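Local coordinates for uncharacterized ACR, COG1565 superfamily (PDB 4F3N), which is uncharacterized but has the fold of an S-adenosylmethionine-dependent methyltransferase and may methylate protein arginine side chains, at residues 215-220 / 279-284; 226-231 / 247-252; 230-235 / 264-269. One frame throughout, in Å; residues are numbered along the deposited sequence.

Interaction 1: 215-220 / 279-284; sequences EVLDAM and VAFVRT
Leu217 and Met220, both on the short turn after strand 210-214, pack against Phe281 and Val282 of helix 276-288 in a purely apolar contact. The turn starts at Glu215, whose left-handed backbone redirects the chain as it leaves the strand. Glu215 OE1 is hydrogen-bonded to Thr113 OG1, from a residue that binds S-adenosyl-L-homocysteine, as does Asn214 just before the turn. Leu217 opens the single 3-10 turn 217-219. One methyl does its work: Leu217 CD2 lies 3.7 Å from Phe281 CD2, approaching the ring obliquely, and the same methyl is 3.9 Å from Val282 CG2, so that it touches both helix side chains. Strand 210-214, which leads into this turn, lies inside a seven-stranded mixed sheet of order 3-2-1-4-5-7-6, the signature of class I methyltransferases; the contact thus joins the C-terminal end of the fourth strand to the helix that precedes the fifth, 293-298. The backbone N of Asp218 is hydrogen-bonded to Asp298 OD2, tying the turn to the fifth strand, and the carbonyl of Ala219 takes a hydrogen bond from Tyr87 OH. At Met220 the side chain swings back to the helix. Its chain is fully extended beyond CG, and Met220 CE lies over the centre of the Phe281 ring, 3.5 Å from its centroid and 13° off the normal, a CH-pi contact. The sulfur completes a Met-aromatic pair from a more slanted position, Met220 SD lying 4.4 Å from the centroid of the Phe281 ring. Phe281, with CG anti to its own N (chi1 177°), projects toward the turn and also meets the ring of Phe144 and the side chain of Phe296.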
loop_
_atom_site.group_PDB
_atom_site.type_symbol
_atom_site.label_atom_id
_atom_site.label_comp_id
_atom_site.label_asym_id
_atom_site.label_seq_id
_atom_site.Cartn_x
_atom_site.Cartn_y
_atom_site.Cartn_z
ATOM N N GLU A 215 0.562 3.467 0.143
ATOM C CA GLU A 215 -0.343 2.559 0.826
ATOM C C GLU A 215 -1.227 1.730 -0.107
ATOM O O GLU A 215 -2.437 1.563 0.156
ATOM C CB GLU A 215 -1.170 3.368 1.840
ATOM C CG GLU A 215 -0.333 3.705 3.044
ATOM C CD GLU A 215 -1.146 4.343 4.155
ATOM O OE1 GLU A 215 -1.948 3.635 4.727
ATOM O OE2 GLU A 215 -1.007 5.551 4.342
ATOM N N VAL A 216 -0.642 1.206 -1.183
ATOM C CA VAL A 216 -1.361 0.300 -2.050
ATOM C C VAL A 216 -0.907 -1.143 -1.905
ATOM O O VAL A 216 -1.752 -2.050 -2.043
ATOM C CB VAL A 216 -1.345 0.741 -3.541
ATOM C CG1 VAL A 216 -2.016 2.113 -3.682
ATOM C CG2 VAL A 216 0.039 0.818 -4.109
ATOM N N LEU A 217 0.362 -1.381 -1.586
ATOM C CA LEU A 217 0.851 -2.751 -1.422
ATOM C C LEU A 217 0.191 -3.458 -0.246
ATOM O O LEU A 217 -0.137 -4.695 -0.342
ATOM C CB LEU A 217 2.362 -2.783 -1.283
ATOM C CG LEU A 217 3.193 -2.304 -2.493
ATOM C CD1 LEU A 217 4.672 -2.343 -2.122
ATOM C CD2 LEU A 217 2.930 -3.069 -3.809
ATOM N N ASP A 218 -0.104 -2.687 0.810
ATOM C CA ASP A 218 -0.684 -3.239 2.034
ATOM C C ASP A 218 -2.109 -3.756 1.852
ATOM O O ASP A 218 -2.574 -4.493 2.701
ATOM C CB ASP A 218 -0.608 -2.239 3.192
ATOM C CG ASP A 218 -1.430 -1.007 2.958
ATOM O OD1 ASP A 218 -2.626 -1.157 2.642
ATOM O OD2 ASP A 218 -0.903 0.140 3.078
ATOM N N ALA A 219 -2.766 -3.394 0.752
ATOM C CA ALA A 219 -4.198 -3.771 0.556
ATOM C C ALA A 219 -4.354 -4.808 -0.531
ATOM O O ALA A 219 -5.477 -5.195 -0.871
ATOM C CB ALA A 219 -5.028 -2.558 0.217
ATOM N N MET A 220 -3.224 -5.285 -1.044
ATOM C CA MET A 220 -3.264 -6.382 -2.015
ATOM C C MET A 220 -3.418 -7.735 -1.302
ATOM O O MET A 220 -2.903 -7.933 -0.198
ATOM C CB MET A 220 -2.059 -6.324 -2.904
ATOM C CG MET A 220 -2.097 -5.034 -3.706
ATOM S SD MET A 220 -0.772 -4.839 -4.865
ATOM C CE MET A 220 -1.118 -3.223 -5.548
ATOM N N VAL A 279 4.010 -8.897 -4.795
ATOM C CA VAL A 279 5.180 -9.248 -5.572
ATOM C C VAL A 279 4.883 -9.211 -7.095
ATOM O O VAL A 279 5.660 -8.638 -7.898
ATOM C CB VAL A 279 5.793 -10.616 -5.071
ATOM C CG1 VAL A 279 6.731 -11.220 -6.099
ATOM C CG2 VAL A 279 6.518 -10.387 -3.746
ATOM N N ALA A 280 3.757 -9.810 -7.490
ATOM C CA ALA A 280 3.327 -9.881 -8.872
ATOM C C ALA A 280 3.168 -8.482 -9.385
ATOM O O ALA A 280 3.585 -8.173 -10.506
ATOM C CB ALA A 280 2.002 -10.623 -8.984
ATOM N N PHE A 281 2.581 -7.626 -8.540
ATOM C CA PHE A 281 2.357 -6.210 -8.923
ATOM C C PHE A 281 3.638 -5.439 -9.141
ATOM O O PHE A 281 3.787 -4.753 -10.148
ATOM C CB PHE A 281 1.515 -5.535 -7.847
ATOM C CG PHE A 281 1.266 -4.063 -8.083
ATOM C CD1 PHE A 281 0.371 -3.641 -9.054
ATOM C CD2 PHE A 281 1.914 -3.113 -7.331
ATOM C CE1 PHE A 281 0.160 -2.289 -9.288
ATOM C CE2 PHE A 281 1.664 -1.745 -7.541
ATOM C CZ PHE A 281 0.800 -1.347 -8.514
ATOM N N VAL A 282 4.587 -5.570 -8.224
ATOM C CA VAL A 282 5.868 -4.888 -8.354
ATOM C C VAL A 282 6.650 -5.397 -9.569
ATOM O O VAL A 282 7.227 -4.605 -10.314
ATOM C CB VAL A 282 6.670 -4.951 -7.060
ATOM C CG1 VAL A 282 8.130 -4.413 -7.220
ATOM C CG2 VAL A 282 5.910 -4.168 -5.995
ATOM N N ARG A 283 6.598 -6.710 -9.832
ATOM C CA ARG A 283 7.221 -7.208 -11.047
ATOM C C ARG A 283 6.619 -6.535 -12.259
ATOM O O ARG A 283 7.359 -6.169 -13.161
ATOM C CB ARG A 283 7.070 -8.718 -11.164
ATOM C CG ARG A 283 7.900 -9.474 -10.146
ATOM C CD ARG A 283 7.695 -10.965 -10.337
ATOM N NE ARG A 283 8.563 -11.757 -9.476
ATOM C CZ ARG A 283 8.393 -13.050 -9.205
ATOM N NH1 ARG A 283 7.378 -13.740 -9.727
ATOM N NH2 ARG A 283 9.273 -13.678 -8.432
ATOM N N THR A 284 5.293 -6.442 -12.306
ATOM C CA THR A 284 4.594 -5.898 -13.468
ATOM C C THR A 284 4.960 -4.430 -13.650
ATOM O O THR A 284 5.219 -3.990 -14.749
ATOM C CB THR A 284 3.063 -6.074 -13.336
ATOM O OG1 THR A 284 2.764 -7.495 -13.239
ATOM C CG2 THR A 284 2.334 -5.433 -14.467
#

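Interaction 2: 226-231 / 247-252; sequences AKQARG and FADRPF
Asp249 faces both Ala226 and Gln228 across this contact, which is closer to a grazing of side chains than to an interlock. Its firmer part is the approach of a methyl to a carboxylate: Ala226 CB lies above the carboxylate plane, displaced to one side, 4.0 Å from Asp249 OD1 and 4.1 Å from Asp249 OD2, so that neither oxygen is favoured. Asp249 OD1 is in a salt bridge with Arg235 NE, and OD2 is hydrogen-bonded too, so the polar needs of the carboxylate are met by groups other than those of this contact.

The Gln228 side is looser. Here the side chains run past each other in opposite directions, with the amide and carboxylate planes 84° apart, and no direct hydrogen bond forms; Gln228 NE2 comes only to 3.9 Å from Asp249 CB. Extended beyond CG, with CG beside its backbone N (chi1 -73°), Gln228 carries its amide to a water that bridges the two segments, accepting from Gln228 NE2 at 2.8 Å and donating to Asp249 O at 2.9 Å. Gln228 was modelled in two conformations, so this bridge describes one of them and may not be permanent.

Gln228 also starts the type I turn that runs to Gly231, closed by backbone bonds in both directions between these two residues, the pattern of a two-residue beta hairpin. Strands 223-228 and 245-250 are not paired with each other. Strand 231-239 lies between them, antiparallel to both: Ala226 pairs with Cys233 on one side, Arg250 with Glu234 on the other, and Asp249 and Gln228 both pack on the Cys233 side chain.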
loop_
_atom_site.group_PDB
_atom_site.type_symbol
_atom_site.label_atom_id
_atom_site.label_comp_id
_atom_site.label_asym_id
_atom_site.label_seq_id
_atom_site.Cartn_x
_atom_site.Cartn_y
_atom_site.Cartn_z
ATOM N N ALA A 226 0.556 -21.176 8.198
ATOM C CA ALA A 226 0.631 -21.530 9.608
ATOM C C ALA A 226 1.616 -22.671 9.782
ATOM O O ALA A 226 1.605 -23.628 9.012
ATOM C CB ALA A 226 -0.746 -21.965 10.137
ATOM N N LYS A 227 2.410 -22.584 10.829
ATOM C CA LYS A 227 3.422 -23.614 11.134
ATOM C C LYS A 227 2.834 -24.673 12.015
ATOM O O LYS A 227 2.539 -24.417 13.185
ATOM C CB LYS A 227 4.621 -22.994 11.841
ATOM C CG LYS A 227 5.735 -24.017 12.141
ATOM C CD LYS A 227 6.471 -24.448 10.890
ATOM C CE LYS A 227 7.570 -25.489 11.170
ATOM N NZ LYS A 227 8.570 -24.999 12.144
ATOM N N GLN A 228 2.638 -25.857 11.444
ATOM C CA GLN A 228 2.193 -27.052 12.153
ATOM C C GLN A 228 3.411 -27.911 12.480
ATOM O O GLN A 228 4.508 -27.712 11.889
ATOM C CB GLN A 228 1.229 -27.879 11.288
ATOM C CG GLN A 228 -0.160 -27.283 11.135
ATOM C CD GLN A 228 -1.122 -28.189 10.385
ATOM O OE1 GLN A 228 -0.711 -29.050 9.591
ATOM N NE2 GLN A 228 -2.412 -28.008 10.639
ATOM N N ALA A 229 3.235 -28.869 13.384
ATOM C CA ALA A 229 4.268 -29.855 13.678
ATOM C C ALA A 229 4.774 -30.480 12.388
ATOM O O ALA A 229 5.989 -30.555 12.159
ATOM C CB ALA A 229 3.707 -30.931 14.591
ATOM N N ARG A 230 3.824 -30.906 11.542
ATOM C CA ARG A 230 4.131 -31.577 10.276
ATOM C C ARG A 230 4.792 -30.676 9.246
ATOM O O ARG A 230 5.167 -31.153 8.172
ATOM C CB ARG A 230 2.856 -32.172 9.666
ATOM N N GLY A 231 4.911 -29.378 9.556
ATOM C CA GLY A 231 5.486 -28.393 8.665
ATOM C C GLY A 231 4.472 -27.290 8.360
ATOM O O GLY A 231 3.332 -27.300 8.889
ATOM N N PHE A 247 -11.276 -19.756 10.080
ATOM C CA PHE A 247 -10.004 -20.146 9.465
ATOM C C PHE A 247 -9.875 -21.667 9.516
ATOM O O PHE A 247 -10.364 -22.299 10.455
ATOM C CB PHE A 247 -8.808 -19.547 10.212
ATOM C CG PHE A 247 -8.665 -18.066 10.071
ATOM C CD1 PHE A 247 -8.350 -17.494 8.836
ATOM C CD2 PHE A 247 -8.779 -17.262 11.176
ATOM C CE1 PHE A 247 -8.179 -16.119 8.736
ATOM C CE2 PHE A 247 -8.584 -15.900 11.092
ATOM C CZ PHE A 247 -8.291 -15.338 9.871
ATOM N N ALA A 248 -9.192 -22.237 8.535
ATOM C CA ALA A 248 -8.988 -23.665 8.471
ATOM C C ALA A 248 -7.691 -23.922 7.819
ATOM O O ALA A 248 -7.416 -23.355 6.763
ATOM C CB ALA A 248 -10.104 -24.357 7.701
ATOM N N ASP A 249 -6.881 -24.788 8.430
ATOM C CA ASP A 249 -5.533 -25.040 7.935
ATOM C C ASP A 249 -5.489 -26.296 7.074
ATOM O O ASP A 249 -6.091 -27.297 7.443
ATOM C CB ASP A 249 -4.587 -25.166 9.117
ATOM C CG ASP A 249 -4.425 -23.882 9.872
ATOM O OD1 ASP A 249 -4.538 -22.818 9.247
ATOM O OD2 ASP A 249 -4.149 -23.944 11.090
ATOM N N ARG A 250 -4.810 -26.221 5.922
ATOM C CA ARG A 250 -4.740 -27.335 4.958
ATOM C C ARG A 250 -3.334 -27.463 4.411
ATOM O O ARG A 250 -2.673 -26.453 4.202
ATOM C CB ARG A 250 -5.656 -27.020 3.779
ATOM C CG ARG A 250 -6.356 -28.217 3.210
ATOM C CD ARG A 250 -7.528 -27.798 2.346
ATOM N NE ARG A 250 -7.068 -27.374 1.032
ATOM C CZ ARG A 250 -7.852 -27.280 -0.046
ATOM N NH1 ARG A 250 -7.330 -26.867 -1.197
ATOM N NH2 ARG A 250 -9.149 -27.586 0.019
ATOM N N PRO A 251 -2.874 -28.698 4.125
ATOM C CA PRO A 251 -1.588 -28.802 3.453
ATOM C C PRO A 251 -1.574 -28.070 2.120
ATOM O O PRO A 251 -2.616 -27.952 1.456
ATOM C CB PRO A 251 -1.412 -30.319 3.221
ATOM C CG PRO A 251 -2.358 -30.966 4.155
ATOM C CD PRO A 251 -3.453 -29.998 4.459
ATOM N N PHE A 252 -0.394 -27.588 1.732
ATOM C CA PHE A 252 -0.219 -26.906 0.456
ATOM C C PHE A 252 -0.563 -27.819 -0.713
ATOM O O PHE A 252 -0.325 -29.017 -0.633
ATOM C CB PHE A 252 1.220 -26.385 0.344
ATOM C CG PHE A 252 1.456 -25.161 1.182
ATOM C CD1 PHE A 252 0.932 -23.946 0.793
ATOM C CD2 PHE A 252 2.154 -25.237 2.378
ATOM C CE1 PHE A 252 1.108 -22.816 1.574
ATOM C CE2 PHE A 252 2.346 -24.108 3.155
ATOM C CZ PHE A 252 1.824 -22.899 2.752
HETATM O O HOH W 1 -4.229 -29.098 8.770
#

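Interaction 3: 230-235 / 264-269; sequences RGWCER and IDADEG
The indole of Trp232 is the flat group here, and the six-membered part of the ring carries the contact. Ala266 CB, 3.5 Å from Trp232 CZ2, and Ile264 CB, 3.8 Å from the same carbon, both approach obliquely, neither stacked on a face nor set at an edge. At the pyrrole end Trp232 NE1 donates to a water at 2.9 Å, and that water lies 2.7 Å from Ile264 O, one of several acceptors it could serve. The inverse gamma turn centred on Asp265, with its weak Ala266 N to Ile264 O bond of 2.8 Å, is consistent with both side chains meeting the same ring carbon; Asp265 itself points away. With its CG beside the backbone N (chi1 -71°), Trp232 swings its ring off strand 231-239 toward the loop; Leu261 of a loop, and Val225 and Lys227 of the neighbouring strand 223-228, also touch its side chain. The contact therefore divides the indole by chemistry: its hydrocarbon end meets the loop by apolar packing, while its N-H is satisfied by a water that also lies within hydrogen-bonding distance of the loop backbone.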
loop_
_atom_site.group_PDB
_atom_site.type_symbol
_atom_site.label_atom_id
_atom_site.label_comp_id
_atom_site.label_asym_id
_atom_site.label_seq_id
_atom_site.Cartn_x
_atom_site.Cartn_y
_atom_site.Cartn_z
ATOM N N ARG A 230 3.824 -30.906 11.542
ATOM C CA ARG A 230 4.131 -31.577 10.276
ATOM C C ARG A 230 4.792 -30.676 9.246
ATOM O O ARG A 230 5.167 -31.153 8.172
ATOM C CB ARG A 230 2.856 -32.172 9.666
ATOM N N GLY A 231 4.911 -29.378 9.556
ATOM C CA GLY A 231 5.486 -28.393 8.665
ATOM C C GLY A 231 4.472 -27.290 8.360
ATOM O O GLY A 231 3.332 -27.300 8.889
ATOM N N TRP A 232 4.887 -26.361 7.498
ATOM C CA TRP A 232 4.015 -25.245 7.082
ATOM C C TRP A 232 2.825 -25.722 6.327
ATOM O O TRP A 232 2.901 -26.703 5.605
ATOM C CB TRP A 232 4.774 -24.272 6.231
ATOM C CG TRP A 232 5.782 -23.482 7.003
ATOM C CD1 TRP A 232 7.140 -23.730 7.130
ATOM C CD2 TRP A 232 5.525 -22.281 7.793
ATOM N NE1 TRP A 232 7.746 -22.770 7.913
ATOM C CE2 TRP A 232 6.820 -21.875 8.356
ATOM C CE3 TRP A 232 4.386 -21.532 8.097
ATOM C CZ2 TRP A 232 6.944 -20.750 9.161
ATOM C CZ3 TRP A 232 4.534 -20.406 8.905
ATOM C CH2 TRP A 232 5.775 -20.030 9.428
ATOM N N CYS A 233 1.698 -25.050 6.518
ATOM C CA CYS A 233 0.529 -25.291 5.701
ATOM C C CYS A 233 -0.179 -23.986 5.425
ATOM O O CYS A 233 0.220 -22.943 5.930
ATOM C CB CYS A 233 -0.412 -26.230 6.381
ATOM S SG CYS A 233 -1.093 -25.544 7.863
ATOM N N GLU A 234 -1.236 -24.063 4.632
ATOM C CA GLU A 234 -1.980 -22.852 4.285
ATOM C C GLU A 234 -3.191 -22.703 5.187
ATOM O O GLU A 234 -3.946 -23.658 5.393
ATOM C CB GLU A 234 -2.385 -22.864 2.813
ATOM C CG GLU A 234 -3.081 -21.561 2.422
ATOM C CD GLU A 234 -3.032 -21.207 0.959
ATOM O OE1 GLU A 234 -2.714 -22.081 0.103
ATOM O OE2 GLU A 234 -3.302 -20.015 0.676
ATOM N N ARG A 235 -3.373 -21.479 5.701
ATOM C CA ARG A 235 -4.524 -21.093 6.433
ATOM C C ARG A 235 -5.513 -20.401 5.473
ATOM O O ARG A 235 -5.253 -19.315 4.986
ATOM C CB ARG A 235 -4.135 -20.173 7.576
ATOM C CG ARG A 235 -5.352 -19.747 8.391
ATOM C CD ARG A 235 -5.004 -19.258 9.769
ATOM N NE ARG A 235 -4.520 -20.345 10.611
ATOM C CZ ARG A 235 -4.279 -20.287 11.917
ATOM N NH1 ARG A 235 -4.461 -19.177 12.628
ATOM N NH2 ARG A 235 -3.834 -21.377 12.519
ATOM N N ILE A 264 12.116 -19.442 7.698
ATOM C CA ILE A 264 11.517 -18.699 8.797
ATOM C C ILE A 264 11.785 -19.381 10.140
ATOM O O ILE A 264 11.514 -20.567 10.319
ATOM C CB ILE A 264 10.002 -18.502 8.578
ATOM C CG1 ILE A 264 9.764 -17.849 7.223
ATOM C CG2 ILE A 264 9.409 -17.677 9.711
ATOM C CD1 ILE A 264 8.310 -17.572 6.906
ATOM N N ASP A 265 12.331 -18.608 11.076
ATOM C CA ASP A 265 12.642 -19.090 12.423
ATOM C C ASP A 265 11.333 -19.095 13.212
ATOM O O ASP A 265 11.080 -18.196 14.030
ATOM C CB ASP A 265 13.687 -18.165 13.074
ATOM C CG ASP A 265 13.998 -18.540 14.515
ATOM O OD1 ASP A 265 14.221 -19.738 14.785
ATOM O OD2 ASP A 265 13.997 -17.634 15.378
ATOM N N ALA A 266 10.483 -20.086 12.931
ATOM C CA ALA A 266 9.147 -20.126 13.509
ATOM C C ALA A 266 8.958 -21.376 14.338
ATOM O O ALA A 266 9.210 -22.479 13.868
ATOM C CB ALA A 266 8.089 -20.079 12.415
ATOM N N ASP A 267 8.467 -21.182 15.550
ATOM C CA ASP A 267 7.963 -22.276 16.354
ATOM C C ASP A 267 6.560 -22.673 15.898
ATOM O O ASP A 267 5.839 -21.903 15.254
ATOM C CB ASP A 267 7.912 -21.878 17.825
ATOM C CG ASP A 267 9.271 -21.891 18.472
ATOM O OD1 ASP A 267 10.279 -22.107 17.761
ATOM O OD2 ASP A 267 9.327 -21.697 19.702
ATOM N N GLU A 268 6.194 -23.899 16.241
ATOM C CA GLU A 268 4.867 -24.412 15.996
ATOM C C GLU A 268 3.870 -23.372 16.470
ATOM O O GLU A 268 4.056 -22.791 17.521
ATOM C CB GLU A 268 4.662 -25.711 16.787
ATOM C CG GLU A 268 3.500 -26.573 16.294
ATOM C CD GLU A 268 2.146 -26.120 16.824
ATOM O OE1 GLU A 268 2.096 -25.510 17.915
ATOM O OE2 GLU A 268 1.123 -26.366 16.143
ATOM N N GLY A 269 2.837 -23.136 15.669
ATOM C CA GLY A 269 1.749 -22.202 16.000
ATOM C C GLY A 269 1.842 -20.841 15.353
ATOM O O GLY A 269 0.848 -20.139 15.298
HETATM O O HOH W 2 10.320 -22.757 9.325
#

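How the interactions relate
Interaction 1 belongs to the methyltransferase core, its centre about 7 Å from that of the chain, while interactions 2 and 3 lie about 27 and 26 Å out, on an antiparallel sheet inserted mostly between the fourth and fifth strands of the core. Interaction 1 is apolar, with no hydrogen bond between its segments, and lies near the cofactor-binding residues; each outer contact has a bridging water and lies away from those sites. Interactions 2 and 3, with centres about 7 Å apart, share Arg230 and Gly231 and both rest on strand 231-239 and its neighbours: interaction 2 spans the two strands flanking it, interaction 3 joins it to a loop, and Gly269 N probably bonds to Lys227 O.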